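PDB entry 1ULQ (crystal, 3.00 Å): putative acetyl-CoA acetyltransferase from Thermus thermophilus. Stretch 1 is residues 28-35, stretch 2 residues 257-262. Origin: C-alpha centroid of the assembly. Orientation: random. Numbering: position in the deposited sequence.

Stretch 1 (28-35) DLLAHALS
Stretch 2 257-262: DGAAAV

How do the two backbones lie? Residues 28-35 are helical, with phi/psi near -60/-45, and 257-262 form an extended strand, near -150/145 from Ala259 to Ala261. Their N-to-C directions differ by 31° (signed crossing -31°), and the axes approach to 7.2 Å. Leu30 CA lies 5.4 Å from Ala259 CA, and Ala33 CA 5.8 Å from Ala260 CA.

Does any hydrogen bond join the helix to the strand? None does, so the contact is apolar packing. The helix backbone is bonded within itself: Leu34 N donates a hydrogen bond to Leu30 O at 2.9 Å, and His32 N one to Asp28 O at 3.0 Å; that from Ala33 N to Leu29 O, at 3.3 Å, is weak.

Which strand residues face the helix? Alternation points Ala259 and Ala261 toward it and Ala260 away. Ala259 CB sits 3.8 Å from Leu29 CG, 4.0 Å from Leu30 CA and 4.2 Å from Ala33 CB; its methyl lies directly against the helix backbone at Leu30 CA.

How do the helix side chains complete the contact? Leu29 (chi1 t, chi2 p) brings CD2 within 3.5 Å of Gly258 C. Leu30 (t, p) starts sideways, its CD1 reaching 4.4 Å from Ala259 CB. The Ala261 methyl makes van der Waals contacts with two buried apolar side chains: its CB is 4.3 Å from Ala33 CB and 3.8 Å from CD2 of Leu34 (m, t).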

# COMPACT_ATOMS: atom_id res chain seq x y z
N ASP C 28 16.01 -14.72 10.74
CA ASP C 28 17.41 -14.70 11.19
C ASP C 28 17.48 -14.82 12.71
O ASP C 28 18.29 -15.58 13.25
CB ASP C 28 18.12 -13.42 10.74
CG ASP C 28 18.47 -13.44 9.25
OD1 ASP C 28 18.65 -14.54 8.68
OD2 ASP C 28 18.57 -12.34 8.65
N LEU C 29 16.62 -14.07 13.40
CA LEU C 29 16.58 -14.09 14.86
C LEU C 29 16.36 -15.51 15.35
O LEU C 29 17.11 -15.99 16.18
CB LEU C 29 15.47 -13.18 15.39
CG LEU C 29 15.46 -12.93 16.90
CD1 LEU C 29 16.65 -12.08 17.32
CD2 LEU C 29 14.19 -12.22 17.26
N LEU C 30 15.33 -16.19 14.83
CA LEU C 30 15.04 -17.56 15.25
C LEU C 30 16.24 -18.47 14.97
O LEU C 30 16.54 -19.39 15.73
CB LEU C 30 13.82 -18.12 14.52
CG LEU C 30 13.41 -19.52 14.99
CD1 LEU C 30 12.74 -19.41 16.33
CD2 LEU C 30 12.46 -20.17 14.00
N ALA C 31 16.93 -18.20 13.87
CA ALA C 31 18.10 -19.00 13.51
C ALA C 31 19.13 -18.89 14.64
O ALA C 31 19.75 -19.87 15.02
CB ALA C 31 18.68 -18.52 12.19
N HIS C 32 19.29 -17.69 15.18
CA HIS C 32 20.25 -17.51 16.26
C HIS C 32 19.93 -18.37 17.46
O HIS C 32 20.83 -18.94 18.08
CB HIS C 32 20.34 -16.05 16.67
CG HIS C 32 21.34 -15.28 15.87
ND1 HIS C 32 22.70 -15.44 16.05
CD2 HIS C 32 21.18 -14.42 14.84
CE1 HIS C 32 23.34 -14.71 15.15
NE2 HIS C 32 22.44 -14.08 14.40
N ALA C 33 18.65 -18.46 17.79
CA ALA C 33 18.22 -19.27 18.91
C ALA C 33 18.47 -20.75 18.62
O ALA C 33 19.01 -21.47 19.46
CB ALA C 33 16.76 -19.03 19.19
N LEU C 34 18.09 -21.19 17.42
CA LEU C 34 18.25 -22.59 17.03
C LEU C 34 19.70 -23.02 17.02
O LEU C 34 20.04 -24.08 17.53
CB LEU C 34 17.62 -22.84 15.66
CG LEU C 34 16.11 -22.56 15.58
CD1 LEU C 34 15.59 -22.92 14.19
CD2 LEU C 34 15.37 -23.36 16.65
N SER C 35 20.55 -22.18 16.45
CA SER C 35 21.98 -22.46 16.37
C SER C 35 22.57 -22.58 17.77
O SER C 35 23.26 -23.54 18.09
CB SER C 35 22.68 -21.34 15.60
OG SER C 35 24.02 -21.67 15.30
N ASP C 257 10.38 -7.84 20.37
CA ASP C 257 11.02 -8.74 19.42
C ASP C 257 11.78 -9.76 20.27
O ASP C 257 12.35 -9.41 21.30
CB ASP C 257 12.05 -8.01 18.56
CG ASP C 257 11.45 -6.90 17.72
OD1 ASP C 257 10.40 -7.16 17.08
OD2 ASP C 257 12.04 -5.79 17.68
N GLY C 258 11.80 -11.01 19.84
CA GLY C 258 12.53 -12.02 20.59
C GLY C 258 12.34 -13.42 20.03
O GLY C 258 11.42 -13.66 19.24
N ALA C 259 13.21 -14.35 20.43
CA ALA C 259 13.11 -15.73 19.97
C ALA C 259 13.64 -16.63 21.07
O ALA C 259 14.52 -16.24 21.84
CB ALA C 259 13.92 -15.92 18.71
N ALA C 260 13.08 -17.84 21.16
CA ALA C 260 13.50 -18.81 22.17
C ALA C 260 13.32 -20.21 21.62
O ALA C 260 12.45 -20.45 20.79
CB ALA C 260 12.67 -18.64 23.45
N ALA C 261 14.15 -21.14 22.08
CA ALA C 261 14.09 -22.52 21.62
C ALA C 261 14.54 -23.49 22.70
O ALA C 261 15.50 -23.23 23.42
CB ALA C 261 14.96 -22.70 20.39
N VAL C 262 13.83 -24.61 22.82
CA VAL C 262 14.18 -25.62 23.80
C VAL C 262 14.37 -26.96 23.09
O VAL C 262 13.61 -27.31 22.19
CB VAL C 262 13.10 -25.70 24.95
CG1 VAL C 262 11.72 -25.53 24.39
CG2 VAL C 262 13.21 -27.02 25.68